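Local atomic coordinates of manganese-dependent inorganic pyrophosphatase (Methanocaldococcus jannaschii, PDB entry 2EB0), a protein that hydrolyses inorganic diphosphate to two phosphates, using two manganese ions bound in each subunit. Residues B[202-207]-B[291-296]. Numbering follows the deposited sequence.
Sequences DFKNFD and MSRKKQ
Arg293 reaches from the first turn of helix 293-306 to Asp202 and holds it end-on with both terminal nitrogens. Arg293 NH1 donates to the backbone oxygen Asp202 O at 2.9 Å, and that oxygen lies close to the guanidinium plane. Arg293 NH2 forms the salt bridge to Asp202 OD1 at 3.0 Å, a nearly straight bond (N-H...O 167°). It arrives on the syn side but tilted well out of the carboxylate plane, as the 58° between carboxylate and guanidinium planes entails. A weak, bent bond from Arg293 NH2 goes to Asp202 OD2. Asp202, in the link from helix 195-201 to strand 204-208, is thus held by backbone and side chain at once.

Lys204 crosses the arginine at about a right angle, its CG lying 3.6 Å above the plane and over the centre of the guanidinium. Bends at chi2 and chi4 bring the ammonium round, leaving Lys204 NZ 3.4 Å from Arg293 NH2. These two donors do not bond to each other; the Asp202 carboxylate, bonded to the same NH2, would offset part of the charge on Arg293.

Behind the arginine, Ser292 is the N-cap of the helix, its OG accepting from Lys295 N at 2.9 Å. Gln296 folds back so that OE1 takes the N-H groups of both Met291 and Ser292, fixing the approach to the helix. The side chain of Lys204 comes close to that of His7 and near that of Asp11, both manganese ligands, its nearest atom about 4 Å from a bound manganese. Lys204 and Arg293 together thus belong to the DHHA2 domain's face of the active-site cleft. Residues 292-296 are the Ser-Arg-Lys-Lys-Gln signature of family II pyrophosphatases; in relatives its arginine and first lysine, with a lysine equivalent to Lys204, contact the substrate phosphates, so a like role is probable here.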
loop_
_atom_site.group_PDB
_atom_site.type_symbol
_atom_site.label_atom_id
_atom_site.label_comp_id
_atom_site.label_asym_id
_atom_site.label_seq_id
_atom_site.Cartn_x
_atom_site.Cartn_y
_atom_site.Cartn_z
ATOM N N ASP B 202 -1.154 9.122 23.363
ATOM C CA ASP B 202 -1.554 8.445 22.133
ATOM C C ASP B 202 -2.136 9.396 21.097
ATOM O O ASP B 202 -3.220 9.173 20.571
ATOM C CB ASP B 202 -2.561 7.338 22.474
ATOM C CG ASP B 202 -2.992 6.539 21.264
ATOM O OD1 ASP B 202 -2.130 6.211 20.423
ATOM O OD2 ASP B 202 -4.194 6.222 21.160
ATOM N N PHE B 203 -1.392 10.453 20.797
ATOM C CA PHE B 203 -1.831 11.447 19.833
ATOM C C PHE B 203 -1.243 11.154 18.458
ATOM O O PHE B 203 -0.030 10.990 18.317
ATOM C CB PHE B 203 -1.387 12.838 20.290
ATOM C CG PHE B 203 -2.205 13.948 19.723
ATOM C CD1 PHE B 203 -3.275 14.473 20.439
ATOM C CD2 PHE B 203 -1.923 14.462 18.462
ATOM C CE1 PHE B 203 -4.059 15.496 19.905
ATOM C CE2 PHE B 203 -2.704 15.487 17.917
ATOM C CZ PHE B 203 -3.775 16.004 18.642
ATOM N N LYS B 204 -2.104 11.090 17.448
ATOM C CA LYS B 204 -1.666 10.826 16.081
ATOM C C LYS B 204 -1.930 12.045 15.207
ATOM O O LYS B 204 -2.970 12.691 15.328
ATOM C CB LYS B 204 -2.414 9.620 15.505
ATOM C CG LYS B 204 -1.933 8.281 16.005
ATOM C CD LYS B 204 -1.174 7.539 14.912
ATOM C CE LYS B 204 -0.614 6.211 15.413
ATOM N NZ LYS B 204 -1.683 5.299 15.898
ATOM N N ASN B 205 -0.982 12.360 14.335
ATOM C CA ASN B 205 -1.124 13.496 13.432
ATOM C C ASN B 205 -1.355 12.998 12.019
ATOM O O ASN B 205 -0.801 11.973 11.632
ATOM C CB ASN B 205 0.129 14.363 13.485
ATOM C CG ASN B 205 0.296 15.040 14.818
ATOM O OD1 ASN B 205 -0.657 15.598 15.359
ATOM N ND2 ASN B 205 1.506 15.004 15.359
ATOM N N PHE B 206 -2.183 13.704 11.255
ATOM C CA PHE B 206 -2.480 13.305 9.876
ATOM C C PHE B 206 -2.479 14.478 8.913
ATOM O O PHE B 206 -2.523 15.645 9.318
ATOM C CB PHE B 206 -3.873 12.671 9.742
ATOM C CG PHE B 206 -4.112 11.490 10.633
ATOM C CD1 PHE B 206 -4.352 11.664 11.996
ATOM C CD2 PHE B 206 -4.112 10.201 10.107
ATOM C CE1 PHE B 206 -4.588 10.571 12.825
ATOM C CE2 PHE B 206 -4.343 9.097 10.921
ATOM C CZ PHE B 206 -4.583 9.279 12.287
ATOM N N ASP B 207 -2.450 14.144 7.628
ATOM C CA ASP B 207 -2.524 15.140 6.580
ATOM C C ASP B 207 -3.760 14.744 5.779
ATOM O O ASP B 207 -3.752 13.734 5.073
ATOM C CB ASP B 207 -1.298 15.100 5.672
ATOM C CG ASP B 207 -1.350 16.164 4.585
ATOM O OD1 ASP B 207 -0.559 16.089 3.620
ATOM O OD2 ASP B 207 -2.182 17.087 4.698
ATOM N N MET B 291 -15.083 3.070 18.702
ATOM C CA MET B 291 -13.900 2.728 19.492
ATOM C C MET B 291 -12.621 2.788 18.666
ATOM O O MET B 291 -11.532 2.969 19.209
ATOM C CB MET B 291 -13.998 1.316 20.057
ATOM C CG MET B 291 -14.981 1.104 21.182
ATOM S SD MET B 291 -14.754 -0.568 21.842
ATOM C CE MET B 291 -13.492 -0.259 23.074
ATOM N N SER B 292 -12.753 2.623 17.353
ATOM C CA SER B 292 -11.586 2.608 16.482
ATOM C C SER B 292 -11.302 3.878 15.715
ATOM O O SER B 292 -12.093 4.321 14.879
ATOM C CB SER B 292 -11.686 1.462 15.479
ATOM O OG SER B 292 -10.600 1.523 14.574
ATOM N N ARG B 293 -10.141 4.443 15.997
ATOM C CA ARG B 293 -9.697 5.642 15.330
ATOM C C ARG B 293 -9.537 5.346 13.846
ATOM O O ARG B 293 -10.128 6.021 13.008
ATOM C CB ARG B 293 -8.359 6.083 15.924
ATOM C CG ARG B 293 -7.712 7.269 15.255
ATOM C CD ARG B 293 -6.720 7.912 16.208
ATOM N NE ARG B 293 -5.738 6.952 16.702
ATOM C CZ ARG B 293 -4.968 7.141 17.772
ATOM N NH1 ARG B 293 -5.062 8.260 18.484
ATOM N NH2 ARG B 293 -4.099 6.206 18.126
ATOM N N LYS B 294 -8.761 4.312 13.531
ATOM C CA LYS B 294 -8.485 3.946 12.147
ATOM C C LYS B 294 -9.673 3.441 11.339
ATOM O O LYS B 294 -9.661 3.498 10.112
ATOM C CB LYS B 294 -7.384 2.873 12.090
ATOM C CG LYS B 294 -7.889 1.468 12.394
ATOM C CD LYS B 294 -6.868 0.384 12.066
ATOM C CE LYS B 294 -5.647 0.464 12.956
ATOM N NZ LYS B 294 -5.995 0.328 14.396
ATOM N N LYS B 295 -10.699 2.939 12.007
ATOM C CA LYS B 295 -11.821 2.396 11.270
ATOM C C LYS B 295 -13.122 3.188 11.361
ATOM O O LYS B 295 -13.947 3.130 10.455
ATOM C CB LYS B 295 -12.057 0.957 11.726
ATOM C CG LYS B 295 -13.080 0.187 10.914
ATOM C CD LYS B 295 -13.010 -1.293 11.251
ATOM C CE LYS B 295 -13.864 -2.123 10.304
ATOM N NZ LYS B 295 -13.640 -3.579 10.528
ATOM N N GLN B 296 -13.289 3.949 12.435
ATOM C CA GLN B 296 -14.511 4.702 12.630
ATOM C C GLN B 296 -14.362 6.224 12.640
ATOM O O GLN B 296 -15.339 6.943 12.409
ATOM C CB GLN B 296 -15.167 4.235 13.929
ATOM C CG GLN B 296 -15.535 2.758 13.895
ATOM C CD GLN B 296 -16.051 2.242 15.228
ATOM O OE1 GLN B 296 -15.278 2.019 16.158
ATOM N NE2 GLN B 296 -17.365 2.056 15.327
#